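PDB 5FA9: peptide methionine sulfoxide reductase MsrA from Treponema denticola ATCC 35405, which probably repairs oxidised proteins as an MsrA-MsrB fusion, reducing the S and R forms of methionine sulfoxide to methionine with thioredoxin as the reductant. Local coordinates for residues G10-V15 against H50-K55; T28-A33 against Y138-L143; P233-A238 against Y284-A289; T257-K262 against G269-D274. The protein carries 2 engineered substitutions. One frame throughout, in Å; residues are numbered along the deposited sequence.

Interaction 1. Residues G10-V15 against H50-K55. Engineered in segment 10-15: Ser-11 (natural residue Cys). With D1D ((4S,5S)-1,2-dithiane-4,5-diol), chain F.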
loop_
_atom_site.group_PDB
_atom_site.type_symbol
_atom_site.label_atom_id
_atom_site.label_comp_id
_atom_site.label_asym_id
_atom_site.label_seq_id
_atom_site.Cartn_x
_atom_site.Cartn_y
_atom_site.Cartn_z
ATOM N N GLY B 10 3.770 2.803 -23.222
ATOM C CA GLY B 10 3.952 3.963 -24.075
ATOM C C GLY B 10 4.124 5.239 -23.275
ATOM O O GLY B 10 4.623 5.210 -22.151
ATOM N N SER B 11 3.720 6.361 -23.866
ATOM C CA SER B 11 3.779 7.655 -23.193
ATOM C C SER B 11 2.986 7.615 -21.890
ATOM O O SER B 11 1.778 7.378 -21.900
ATOM C CB SER B 11 3.247 8.760 -24.110
ATOM O OG SER B 11 3.063 9.974 -23.403
ATOM N N PHE B 12 3.668 7.847 -20.770
ATOM C CA PHE B 12 3.046 7.678 -19.459
ATOM C C PHE B 12 1.983 8.731 -19.159
ATOM O O PHE B 12 1.263 8.624 -18.165
ATOM C CB PHE B 12 4.107 7.678 -18.346
ATOM C CG PHE B 12 5.118 8.793 -18.443
ATOM C CD1 PHE B 12 4.730 10.122 -18.399
ATOM C CD2 PHE B 12 6.469 8.503 -18.531
ATOM C CE1 PHE B 12 5.666 11.137 -18.473
ATOM C CE2 PHE B 12 7.409 9.512 -18.605
ATOM C CZ PHE B 12 7.007 10.831 -18.576
ATOM N N TRP B 13 1.885 9.745 -20.014
ATOM C CA TRP B 13 0.862 10.772 -19.860
ATOM C C TRP B 13 -0.528 10.162 -19.981
ATOM O O TRP B 13 -1.401 10.409 -19.149
ATOM C CB TRP B 13 1.044 11.880 -20.899
ATOM C CG TRP B 13 2.261 12.725 -20.677
ATOM C CD1 TRP B 13 2.980 12.837 -19.525
ATOM C CD2 TRP B 13 2.899 13.580 -21.634
ATOM N NE1 TRP B 13 4.028 13.708 -19.703
ATOM C CE2 TRP B 13 4.000 14.178 -20.990
ATOM C CE3 TRP B 13 2.646 13.896 -22.972
ATOM C CZ2 TRP B 13 4.848 15.073 -21.639
ATOM C CZ3 TRP B 13 3.489 14.785 -23.614
ATOM C CH2 TRP B 13 4.576 15.363 -22.947
ATOM N N GLY B 14 -0.721 9.355 -21.018
ATOM C CA GLY B 14 -1.999 8.713 -21.257
ATOM C C GLY B 14 -2.249 7.547 -20.320
ATOM O O GLY B 14 -3.378 7.330 -19.878
ATOM N N VAL B 15 -1.193 6.797 -20.023
ATOM C CA VAL B 15 -1.293 5.644 -19.135
ATOM C C VAL B 15 -1.760 6.063 -17.743
ATOM O O VAL B 15 -2.644 5.432 -17.161
ATOM C CB VAL B 15 0.051 4.904 -19.021
ATOM C CG1 VAL B 15 -0.081 3.701 -18.102
ATOM C CG2 VAL B 15 0.534 4.472 -20.397
ATOM N N HIS B 50 15.666 3.415 -20.366
ATOM C CA HIS B 50 14.585 3.216 -19.412
ATOM C C HIS B 50 13.238 3.279 -20.119
ATOM O O HIS B 50 13.054 4.061 -21.052
ATOM C CB HIS B 50 14.642 4.272 -18.305
ATOM C CG HIS B 50 15.866 4.189 -17.447
ATOM N ND1 HIS B 50 16.115 3.129 -16.604
ATOM C CD2 HIS B 50 16.908 5.041 -17.298
ATOM C CE1 HIS B 50 17.260 3.328 -15.974
ATOM N NE2 HIS B 50 17.760 4.482 -16.377
ATOM N N ALA B 51 12.296 2.457 -19.668
ATOM C CA ALA B 51 10.950 2.466 -20.223
ATOM C C ALA B 51 10.048 3.408 -19.438
ATOM O O ALA B 51 10.098 3.449 -18.209
ATOM C CB ALA B 51 10.371 1.060 -20.234
ATOM N N GLU B 52 9.226 4.164 -20.156
ATOM C CA GLU B 52 8.277 5.070 -19.524
ATOM C C GLU B 52 7.198 4.273 -18.802
ATOM O O GLU B 52 6.406 3.570 -19.430
ATOM C CB GLU B 52 7.659 6.009 -20.560
ATOM C CG GLU B 52 8.652 6.993 -21.159
ATOM C CD GLU B 52 7.981 8.089 -21.962
ATOM O OE1 GLU B 52 8.696 8.824 -22.675
ATOM O OE2 GLU B 52 6.742 8.219 -21.876
ATOM N N THR B 53 7.174 4.392 -17.479
ATOM C CA THR B 53 6.343 3.532 -16.647
ATOM C C THR B 53 5.515 4.340 -15.651
ATOM O O THR B 53 5.954 5.382 -15.163
ATOM C CB THR B 53 7.213 2.508 -15.882
ATOM O OG1 THR B 53 8.106 1.861 -16.797
ATOM C CG2 THR B 53 6.355 1.456 -15.192
ATOM N N VAL B 54 4.311 3.857 -15.364
ATOM C CA VAL B 54 3.454 4.471 -14.359
ATOM C C VAL B 54 3.316 3.565 -13.140
ATOM O O VAL B 54 2.911 2.410 -13.256
ATOM C CB VAL B 54 2.053 4.781 -14.916
ATOM C CG1 VAL B 54 1.152 5.314 -13.814
ATOM C CG2 VAL B 54 2.147 5.777 -16.055
ATOM N N LYS B 55 3.664 4.097 -11.972
ATOM C CA LYS B 55 3.503 3.370 -10.720
ATOM C C LYS B 55 2.038 3.362 -10.301
ATOM O O LYS B 55 1.408 4.414 -10.208
ATOM C CB LYS B 55 4.366 3.990 -9.621
ATOM C CG LYS B 55 4.175 3.367 -8.247
ATOM C CD LYS B 55 5.140 3.962 -7.236
ATOM C CE LYS B 55 4.971 3.329 -5.866
ATOM N NZ LYS B 55 5.914 3.913 -4.871
HETATM S S1 D1D F . 9.158 12.532 -21.970
HETATM C C1 D1D F . 7.576 12.570 -21.635
HETATM C C2 D1D F . 6.741 11.532 -22.543
HETATM O O2 D1D F . 5.512 11.685 -22.320
HETATM C C3 D1D F . 7.038 11.756 -24.222
HETATM O O3 D1D F . 6.464 10.838 -24.865
HETATM C C4 D1D F . 8.612 11.737 -24.573
HETATM S S4 D1D F . 9.461 12.766 -23.660
HETATM O O HOH W 1 3.841 3.948 -19.758
HETATM O O HOH W 2 6.087 2.226 -22.205
#

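Interaction 2. Residues T28-A33 against Y138-L143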
loop_
_atom_site.group_PDB
_atom_site.type_symbol
_atom_site.label_atom_id
_atom_site.label_comp_id
_atom_site.label_asym_id
_atom_site.label_seq_id
_atom_site.Cartn_x
_atom_site.Cartn_y
_atom_site.Cartn_z
ATOM N N THR B 28 -1.052 7.317 -8.424
ATOM C CA THR B 28 -0.323 7.065 -9.662
ATOM C C THR B 28 0.894 7.979 -9.768
ATOM O O THR B 28 0.837 9.149 -9.391
ATOM C CB THR B 28 -1.212 7.268 -10.902
ATOM O OG1 THR B 28 -1.757 8.594 -10.893
ATOM C CG2 THR B 28 -2.348 6.259 -10.920
ATOM N N ASP B 29 1.993 7.437 -10.283
ATOM C CA ASP B 29 3.209 8.214 -10.492
ATOM C C ASP B 29 3.891 7.803 -11.791
ATOM O O ASP B 29 4.056 6.616 -12.063
ATOM C CB ASP B 29 4.180 8.038 -9.322
ATOM C CG ASP B 29 3.576 8.444 -7.995
ATOM O OD1 ASP B 29 3.326 9.652 -7.796
ATOM O OD2 ASP B 29 3.355 7.553 -7.150
ATOM N N THR B 30 4.292 8.790 -12.584
ATOM C CA THR B 30 4.996 8.524 -13.831
ATOM C C THR B 30 6.500 8.491 -13.596
ATOM O O THR B 30 7.021 9.239 -12.768
ATOM C CB THR B 30 4.666 9.575 -14.903
ATOM O OG1 THR B 30 4.991 10.881 -14.410
ATOM C CG2 THR B 30 3.190 9.526 -15.254
ATOM N N GLY B 31 7.195 7.624 -14.322
ATOM C CA GLY B 31 8.628 7.481 -14.148
ATOM C C GLY B 31 9.305 6.631 -15.205
ATOM O O GLY B 31 8.706 6.284 -16.224
ATOM N N TYR B 32 10.566 6.296 -14.953
ATOM C CA TYR B 32 11.378 5.547 -15.903
ATOM C C TYR B 32 11.936 4.287 -15.246
ATOM O O TYR B 32 12.659 4.365 -14.253
ATOM C CB TYR B 32 12.510 6.426 -16.436
ATOM C CG TYR B 32 12.063 7.823 -16.809
ATOM C CD1 TYR B 32 11.499 8.086 -18.051
ATOM C CD2 TYR B 32 12.199 8.878 -15.914
ATOM C CE1 TYR B 32 11.087 9.362 -18.393
ATOM C CE2 TYR B 32 11.789 10.156 -16.247
ATOM C CZ TYR B 32 11.234 10.392 -17.487
ATOM O OH TYR B 32 10.825 11.663 -17.823
ATOM N N ALA B 33 11.600 3.127 -15.803
ATOM C CA ALA B 33 11.924 1.854 -15.166
ATOM C C ALA B 33 12.956 1.032 -15.936
ATOM O O ALA B 33 12.939 0.993 -17.167
ATOM C CB ALA B 33 10.658 1.039 -14.970
ATOM N N TYR B 138 6.481 18.171 -13.523
ATOM C CA TYR B 138 5.944 18.544 -14.826
ATOM C C TYR B 138 5.201 17.377 -15.472
ATOM O O TYR B 138 4.139 17.560 -16.069
ATOM C CB TYR B 138 7.073 19.029 -15.740
ATOM C CG TYR B 138 6.623 19.435 -17.124
ATOM C CD1 TYR B 138 5.905 20.605 -17.327
ATOM C CD2 TYR B 138 6.923 18.650 -18.230
ATOM C CE1 TYR B 138 5.494 20.982 -18.592
ATOM C CE2 TYR B 138 6.517 19.017 -19.497
ATOM C CZ TYR B 138 5.803 20.183 -19.673
ATOM O OH TYR B 138 5.396 20.552 -20.935
ATOM N N HIS B 139 5.765 16.180 -15.346
ATOM C CA HIS B 139 5.188 14.985 -15.951
ATOM C C HIS B 139 4.153 14.302 -15.057
ATOM O O HIS B 139 3.507 13.340 -15.473
ATOM C CB HIS B 139 6.292 13.988 -16.305
ATOM C CG HIS B 139 7.252 14.493 -17.337
ATOM N ND1 HIS B 139 6.851 14.894 -18.594
ATOM C CD2 HIS B 139 8.596 14.659 -17.300
ATOM C CE1 HIS B 139 7.905 15.286 -19.286
ATOM N NE2 HIS B 139 8.977 15.154 -18.524
ATOM N N GLN B 140 3.996 14.796 -13.834
ATOM C CA GLN B 140 3.046 14.209 -12.893
ATOM C C GLN B 140 1.660 14.819 -13.066
ATOM O O GLN B 140 1.488 16.030 -12.919
ATOM C CB GLN B 140 3.530 14.390 -11.454
ATOM C CG GLN B 140 4.886 13.758 -11.176
ATOM C CD GLN B 140 4.868 12.248 -11.317
ATOM O OE1 GLN B 140 3.827 11.608 -11.160
ATOM N NE2 GLN B 140 6.024 11.668 -11.617
ATOM N N ASP B 141 0.680 13.967 -13.365
ATOM C CA ASP B 141 -0.671 14.406 -13.711
ATOM C C ASP B 141 -0.621 15.458 -14.814
ATOM O O ASP B 141 -1.236 16.520 -14.707
ATOM C CB ASP B 141 -1.404 14.948 -12.481
ATOM C CG ASP B 141 -2.006 13.846 -11.630
ATOM O OD1 ASP B 141 -2.308 12.767 -12.183
ATOM O OD2 ASP B 141 -2.177 14.057 -10.412
ATOM N N TYR B 142 0.127 15.144 -15.867
ATOM C CA TYR B 142 0.349 16.058 -16.981
ATOM C C TYR B 142 -0.957 16.465 -17.655
ATOM O O TYR B 142 -1.208 17.650 -17.877
ATOM C CB TYR B 142 1.293 15.416 -18.002
ATOM C CG TYR B 142 1.538 16.243 -19.244
ATOM C CD1 TYR B 142 2.541 17.202 -19.277
ATOM C CD2 TYR B 142 0.781 16.048 -20.393
ATOM C CE1 TYR B 142 2.774 17.955 -20.413
ATOM C CE2 TYR B 142 1.006 16.796 -21.534
ATOM C CZ TYR B 142 2.003 17.747 -21.538
ATOM O OH TYR B 142 2.232 18.494 -22.671
ATOM N N LEU B 143 -1.789 15.478 -17.974
ATOM C CA LEU B 143 -3.043 15.733 -18.671
ATOM C C LEU B 143 -4.047 16.450 -17.776
ATOM O O LEU B 143 -5.002 17.056 -18.262
ATOM C CB LEU B 143 -3.642 14.427 -19.192
ATOM C CG LEU B 143 -2.813 13.706 -20.257
ATOM C CD1 LEU B 143 -3.496 12.420 -20.690
ATOM C CD2 LEU B 143 -2.566 14.617 -21.450
#

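Interaction 3. Residues P233-A238 against Y284-A289. Engineered in segment 284-289: Ser-285 (natural residue Cys).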
loop_
_atom_site.group_PDB
_atom_site.type_symbol
_atom_site.label_atom_id
_atom_site.label_comp_id
_atom_site.label_asym_id
_atom_site.label_seq_id
_atom_site.Cartn_x
_atom_site.Cartn_y
_atom_site.Cartn_z
ATOM N N PRO B 233 -25.351 -15.954 0.408
ATOM C CA PRO B 233 -24.095 -15.928 -0.348
ATOM C C PRO B 233 -23.302 -14.657 -0.063
ATOM O O PRO B 233 -23.812 -13.556 -0.273
ATOM C CB PRO B 233 -24.563 -15.973 -1.803
ATOM C CG PRO B 233 -25.857 -16.705 -1.749
ATOM C CD PRO B 233 -26.499 -16.317 -0.442
ATOM N N SER B 234 -22.070 -14.811 0.408
ATOM C CA SER B 234 -21.265 -13.667 0.821
ATOM C C SER B 234 -19.956 -13.587 0.045
ATOM O O SER B 234 -19.290 -14.597 -0.179
ATOM C CB SER B 234 -20.982 -13.731 2.322
ATOM O OG SER B 234 -22.187 -13.761 3.065
ATOM N N PHE B 235 -19.597 -12.374 -0.361
ATOM C CA PHE B 235 -18.385 -12.149 -1.139
ATOM C C PHE B 235 -17.555 -11.020 -0.535
ATOM O O PHE B 235 -18.087 -10.142 0.144
ATOM C CB PHE B 235 -18.732 -11.832 -2.596
ATOM C CG PHE B 235 -19.545 -12.899 -3.273
ATOM C CD1 PHE B 235 -20.928 -12.876 -3.220
ATOM C CD2 PHE B 235 -18.923 -13.927 -3.965
ATOM C CE1 PHE B 235 -21.678 -13.858 -3.842
ATOM C CE2 PHE B 235 -19.667 -14.910 -4.589
ATOM C CZ PHE B 235 -21.047 -14.875 -4.528
ATOM N N THR B 236 -16.249 -11.052 -0.783
ATOM C CA THR B 236 -15.343 -10.050 -0.231
ATOM C C THR B 236 -15.190 -8.855 -1.167
ATOM O O THR B 236 -14.759 -7.781 -0.748
ATOM C CB THR B 236 -13.953 -10.646 0.051
ATOM O OG1 THR B 236 -13.343 -11.049 -1.182
ATOM C CG2 THR B 236 -14.068 -11.851 0.972
ATOM N N LYS B 237 -15.548 -9.050 -2.432
ATOM C CA LYS B 237 -15.462 -7.989 -3.430
ATOM C C LYS B 237 -16.268 -8.339 -4.674
ATOM O O LYS B 237 -16.719 -9.472 -4.835
ATOM C CB LYS B 237 -14.004 -7.727 -3.816
ATOM C CG LYS B 237 -13.396 -8.805 -4.700
ATOM C CD LYS B 237 -11.925 -8.536 -4.973
ATOM C CE LYS B 237 -11.732 -7.244 -5.749
ATOM N NZ LYS B 237 -12.373 -7.296 -7.092
ATOM N N ALA B 238 -16.442 -7.357 -5.552
ATOM C CA ALA B 238 -17.074 -7.587 -6.843
ATOM C C ALA B 238 -16.048 -8.149 -7.819
ATOM O O ALA B 238 -14.842 -8.006 -7.609
ATOM C CB ALA B 238 -17.679 -6.303 -7.380
ATOM N N TYR B 284 -20.058 -8.582 1.128
ATOM C CA TYR B 284 -21.150 -8.401 0.183
ATOM C C TYR B 284 -22.201 -9.485 0.383
ATOM O O TYR B 284 -22.019 -10.623 -0.048
ATOM C CB TYR B 284 -20.631 -8.421 -1.256
ATOM C CG TYR B 284 -19.856 -7.184 -1.651
ATOM C CD1 TYR B 284 -18.514 -7.043 -1.318
ATOM C CD2 TYR B 284 -20.466 -6.157 -2.360
ATOM C CE1 TYR B 284 -17.803 -5.913 -1.678
ATOM C CE2 TYR B 284 -19.762 -5.025 -2.723
ATOM C CZ TYR B 284 -18.432 -4.908 -2.381
ATOM O OH TYR B 284 -17.731 -3.782 -2.743
ATOM N N SER B 285 -23.299 -9.126 1.039
ATOM C CA SER B 285 -24.388 -10.066 1.271
ATOM C C SER B 285 -25.368 -10.009 0.106
ATOM O O SER B 285 -26.082 -9.023 -0.069
ATOM C CB SER B 285 -25.098 -9.760 2.590
ATOM O OG SER B 285 -25.922 -10.841 2.989
ATOM N N ILE B 286 -25.392 -11.072 -0.691
ATOM C CA ILE B 286 -26.166 -11.085 -1.927
ATOM C C ILE B 286 -27.167 -12.233 -1.950
ATOM O O ILE B 286 -26.829 -13.368 -1.615
ATOM C CB ILE B 286 -25.243 -11.197 -3.161
ATOM C CG1 ILE B 286 -24.143 -10.135 -3.107
ATOM C CG2 ILE B 286 -26.045 -11.081 -4.449
ATOM C CD1 ILE B 286 -24.662 -8.714 -3.140
ATOM N N ASN B 287 -28.401 -11.931 -2.340
ATOM C CA ASN B 287 -29.421 -12.958 -2.505
ATOM C C ASN B 287 -29.055 -13.915 -3.634
ATOM O O ASN B 287 -28.731 -13.484 -4.742
ATOM C CB ASN B 287 -30.787 -12.324 -2.780
ATOM C CG ASN B 287 -31.250 -11.421 -1.652
ATOM O OD1 ASN B 287 -31.762 -11.890 -0.636
ATOM N ND2 ASN B 287 -31.079 -10.117 -1.831
ATOM N N GLY B 288 -29.096 -15.211 -3.345
ATOM C CA GLY B 288 -28.823 -16.226 -4.345
ATOM C C GLY B 288 -29.797 -16.181 -5.508
ATOM O O GLY B 288 -29.439 -16.503 -6.641
ATOM N N ALA B 289 -31.030 -15.777 -5.220
ATOM C CA ALA B 289 -32.076 -15.682 -6.233
ATOM C C ALA B 289 -31.735 -14.655 -7.312
ATOM O O ALA B 289 -32.263 -14.709 -8.422
ATOM C CB ALA B 289 -33.408 -15.340 -5.583
HETATM O O HOH W 3 -23.941 -12.542 4.630
HETATM O O HOH W 4 -15.466 -4.600 -4.424
#

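Interaction 4. Residues T257-K262 against G269-D274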
loop_
_atom_site.group_PDB
_atom_site.type_symbol
_atom_site.label_atom_id
_atom_site.label_comp_id
_atom_site.label_asym_id
_atom_site.label_seq_id
_atom_site.Cartn_x
_atom_site.Cartn_y
_atom_site.Cartn_z
ATOM N N THR B 257 -25.915 0.090 3.233
ATOM C CA THR B 257 -25.630 0.381 1.835
ATOM C C THR B 257 -26.197 -0.711 0.935
ATOM O O THR B 257 -25.869 -1.887 1.086
ATOM C CB THR B 257 -24.118 0.515 1.581
ATOM O OG1 THR B 257 -23.568 1.499 2.465
ATOM C CG2 THR B 257 -23.852 0.926 0.140
ATOM N N GLU B 258 -27.051 -0.312 -0.002
ATOM C CA GLU B 258 -27.679 -1.257 -0.915
ATOM C C GLU B 258 -26.788 -1.528 -2.122
ATOM O O GLU B 258 -26.217 -0.606 -2.704
ATOM C CB GLU B 258 -29.041 -0.731 -1.374
ATOM C CG GLU B 258 -29.734 -1.610 -2.404
ATOM C CD GLU B 258 -30.973 -0.960 -2.987
ATOM O OE1 GLU B 258 -31.076 0.283 -2.931
ATOM O OE2 GLU B 258 -31.843 -1.691 -3.505
ATOM N N VAL B 259 -26.676 -2.799 -2.490
ATOM C CA VAL B 259 -25.897 -3.197 -3.655
ATOM C C VAL B 259 -26.805 -3.484 -4.845
ATOM O O VAL B 259 -27.704 -4.319 -4.763
ATOM C CB VAL B 259 -25.040 -4.443 -3.362
ATOM C CG1 VAL B 259 -24.283 -4.871 -4.607
ATOM C CG2 VAL B 259 -24.081 -4.167 -2.217
ATOM N N VAL B 260 -26.565 -2.785 -5.950
ATOM C CA VAL B 260 -27.361 -2.964 -7.160
ATOM C C VAL B 260 -26.462 -3.129 -8.382
ATOM O O VAL B 260 -25.360 -2.583 -8.432
ATOM C CB VAL B 260 -28.327 -1.778 -7.397
ATOM C CG1 VAL B 260 -29.356 -1.691 -6.278
ATOM C CG2 VAL B 260 -27.559 -0.471 -7.527
ATOM N N SER B 261 -26.932 -3.901 -9.357
ATOM C CA SER B 261 -26.199 -4.092 -10.602
ATOM C C SER B 261 -26.097 -2.770 -11.349
ATOM O O SER B 261 -27.093 -2.072 -11.519
ATOM C CB SER B 261 -26.881 -5.144 -11.478
ATOM O OG SER B 261 -26.915 -6.405 -10.834
ATOM N N LYS B 262 -24.892 -2.420 -11.787
ATOM C CA LYS B 262 -24.693 -1.158 -12.488
ATOM C C LYS B 262 -25.395 -1.164 -13.840
ATOM O O LYS B 262 -25.980 -0.162 -14.250
ATOM C CB LYS B 262 -23.204 -0.865 -12.674
ATOM C CG LYS B 262 -22.945 0.467 -13.357
ATOM C CD LYS B 262 -21.482 0.851 -13.329
ATOM C CE LYS B 262 -21.293 2.255 -13.874
ATOM N NZ LYS B 262 -20.065 2.900 -13.338
ATOM N N GLY B 269 -28.490 -6.978 -2.954
ATOM C CA GLY B 269 -28.408 -7.139 -1.515
ATOM C C GLY B 269 -27.765 -5.943 -0.843
ATOM O O GLY B 269 -27.999 -4.800 -1.238
ATOM N N HIS B 270 -26.951 -6.204 0.174
ATOM C CA HIS B 270 -26.286 -5.137 0.910
ATOM C C HIS B 270 -24.810 -5.446 1.134
ATOM O O HIS B 270 -24.404 -6.608 1.143
ATOM C CB HIS B 270 -26.977 -4.904 2.256
ATOM C CG HIS B 270 -28.451 -4.671 2.145
ATOM N ND1 HIS B 270 -29.357 -5.698 1.999
ATOM C CD2 HIS B 270 -29.176 -3.528 2.159
ATOM C CE1 HIS B 270 -30.578 -5.198 1.927
ATOM N NE2 HIS B 270 -30.497 -3.883 2.022
ATOM N N VAL B 271 -24.013 -4.399 1.320
ATOM C CA VAL B 271 -22.599 -4.563 1.631
ATOM C C VAL B 271 -22.297 -4.034 3.032
ATOM O O VAL B 271 -22.648 -2.905 3.376
ATOM C CB VAL B 271 -21.696 -3.854 0.590
ATOM C CG1 VAL B 271 -22.132 -2.409 0.377
ATOM C CG2 VAL B 271 -20.234 -3.935 1.005
ATOM N N PHE B 272 -21.658 -4.870 3.843
ATOM C CA PHE B 272 -21.337 -4.500 5.215
ATOM C C PHE B 272 -19.831 -4.365 5.408
ATOM O O PHE B 272 -19.048 -4.711 4.524
ATOM C CB PHE B 272 -21.910 -5.528 6.191
ATOM C CG PHE B 272 -23.394 -5.726 6.059
ATOM C CD1 PHE B 272 -24.278 -4.917 6.752
ATOM C CD2 PHE B 272 -23.904 -6.720 5.240
ATOM C CE1 PHE B 272 -25.643 -5.096 6.632
ATOM C CE2 PHE B 272 -25.268 -6.904 5.115
ATOM C CZ PHE B 272 -26.139 -6.090 5.812
ATOM N N ASP B 273 -19.431 -3.861 6.571
ATOM C CA ASP B 273 -18.022 -3.611 6.852
ATOM C C ASP B 273 -17.453 -4.635 7.830
ATOM O O ASP B 273 -16.383 -4.430 8.404
ATOM C CB ASP B 273 -17.841 -2.195 7.406
ATOM C CG ASP B 273 -16.585 -1.522 6.890
ATOM O OD1 ASP B 273 -15.510 -2.156 6.916
ATOM O OD2 ASP B 273 -16.674 -0.354 6.453
ATOM N N ASP B 274 -18.169 -5.740 8.013
ATOM C CA ASP B 274 -17.744 -6.779 8.946
ATOM C C ASP B 274 -17.207 -8.019 8.230
ATOM O O ASP B 274 -17.288 -9.129 8.752
ATOM C CB ASP B 274 -18.903 -7.170 9.867
ATOM C CG ASP B 274 -20.098 -7.716 9.108
ATOM O OD1 ASP B 274 -20.149 -7.549 7.872
ATOM O OD2 ASP B 274 -20.988 -8.312 9.751
#

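Interaction 1. Residues G10-V15 against H50-K55
Phe-12 and Glu-52 meet with their side chains roughly perpendicular, the carboxylate turned 39° from the ring plane. Glu-52 comes in at the CD2 side of the ring, CB 3.4 Å from Phe-12 CD2, and only its OE2 stands over the face. Beyond CG the glutamate chain is extended, and so the carboxylate gets as far as the start of helix 12-19. There OE2 takes the N-H of Phe-12 nearly along its C-O axis (Phe-12 N to Glu-52 OE2 3.3 Å), while OE1 faces the bound dithiane diol, D1D, 3.3 Å from its C2. Phe-12 CG sits in the crowded position between its own N and carbonyl carbon (chi1 47°), within reach of OE2. At the root of the side chain, Val-54 CG2 meets Phe-12 CB at 3.6 Å and also touches Val-15 CG1.

Ser-11, an engineered replacement for cysteine, is the N-cap residue of the helix. Its OG lies anti to the backbone N (chi1 169°) and shares a hydrogen bond with D1D O2 at 3.2 Å. That same O2 hangs over the centre of the Trp-13 ring, 3.2 Å above the plane, and Tyr-92 also bonds the ligand. A water joins the carbonyls of Gly-10 and Glu-52 nearby. This is the MsrA pocket: the Gly-Cys-Phe-Trp signature, here with serine, puts the predicted active-site residue at a helix N-terminus beside a buried glutamate.

Interaction 2. Residues T28-A33 against Y138-L143
Gln-140 and Thr-30 run antiparallel past one another, and the glutamine amide docks on the backbone of strand 25-33 in the mixed sheet of the MsrA alpha/beta fold. Much as a neighbouring peptide group would, it uses both of its ends. OE1 receives the N-H of Thr-30 (Thr-30 N to Gln-140 OE1 3.2 Å) in a fairly straight bond of 164°. NE2 gives a proton to Thr-30 O at 2.9 Å, with that oxygen close to the amide plane, and has a second acceptor in Ala-135 O. Two bonds to one residue fix the rotation of the amide. The bend at chi2 (-64°) brings Gln-140 CD against the threonine, 3.4 Å from Thr-30 OG1. The Asp-29 carboxylate is turned 57° from the amide plane, with Asp-29 CB 4.0 Å from Gln-140 OE1.

Thr-30 OG1 points at the loop backbone too, making a weak hydrogen bond to His-139 O. His-139 in turn bonds Trp-13 through ND1 and belongs to the ligand pocket, so the same loop ties that pocket to the strand. The Tyr-32 side chain comes in roughly perpendicular to that of His-139, bringing the tyrosine OH to 3.8 Å from His-139 CD2.

Interaction 3. Residues P233-A238 against Y284-A289
Tyr-284 turns a ring edge to the backbone oxygens of Phe-235 and Thr-236, in an antiparallel pairing of strands 234-235 and 283-286 within the sheet of the MsrB (SelR) domain. Three backbone bonds make the ladder: Ile-286 N to Pro-233 O, Phe-235 N to Tyr-284 O, and the short Tyr-284 N to Phe-235 O at 2.7 Å. Tyr-284 and Phe-235 form a hydrogen-bonded pair with both side chains on one face of the sheet.

From the root outward, Tyr-284 CB rests 4.1 Å from Phe-235 CB and 3.4 Å from Phe-235 O. Chi1 of -72° sets CG anti to the carbonyl carbon, 3.9 Å from Phe-235 O. That oxygen lies in the ring plane at the edge, 3.5 Å from CD1. Next CE1 reaches Lys-237 CA at 3.6 Å and Thr-236 O at nearly the same distance. At the tip OH bonds a water, itself held by Ala-238 N, and Tyr-246 OH is a further partner, so this buried hydroxyl is gripped twice.

On the other face sit Ser-234, which also bonds Trp-232 O, and the engineered Ser-285, a cysteine in nature within an Arg-Tyr-Cys-Ile-Asn sequence. One water bridges them, 2.6 Å from Ser-234 OG and 3.1 Å from Ser-285 OG.

Interaction 4. Residues T257-K262 against G269-D274
Strands 257-261 and 269-272 run antiparallel but strongly twisted, their axes 127° apart in direction and 4.3 Å apart at closest approach. Val-259 pairs with Gly-269 through Val-259 N to Gly-269 O at 2.7 Å, with a weaker bond returning from Gly-269 N to Val-259 O, and Val-271 N bonds Thr-257 O farther along. The backbone of Gly-269 takes angles at which a CB would collide with the preceding carbonyl oxygen.

On one face Thr-257, Val-259 and Val-271 pack together. Val-271 CG1, set between its own N and carbonyl carbon (chi1 51°), is 3.7 Å from Val-259 CG2 and also touches Thr-257 CB; the Thr-257 and Val-271 side chains are neighbours with a common direction. Val-259 CG2 rides over the opposite backbone too, 3.5 Å from Val-271 N. Tyr-284 and Ile-286 of the next strand continue this apolar patch.

On the other face lie Glu-258 and His-270. His-270 CB comes within 3.4 Å of Thr-257 O, and its NE2 has a weak bond to Asp-249. Glu-258 extends beside Gly-269 O, its OE2 held by His-267 ND1. Together the pieces make a twisted beta hairpin, strands 256-261 and 267-272, in the antiparallel sheet of the MsrB (SelR) domain.

Overall arrangement
The four contacts fall into two pairs, one in each half of the fusion, with centres at least 35 Å apart between pairs. Interactions 1 and 2 share the MsrA sheet, where Thr-53 O and Gly-31 N of neighbouring strands meet. Interaction 1 is buried and joins a helix start to a strand through a carboxylate and apolar branches; interaction 2 is nearer the surface and relies on an amide gripping a strand backbone. Trp-13 and His-139 join them at the ligand. Interactions 3 and 4 are strand ladders of the MsrB sheet, joined by Ser-285 N and His-270 O; interaction 3 is fully buried, while interaction 4 is only partly so.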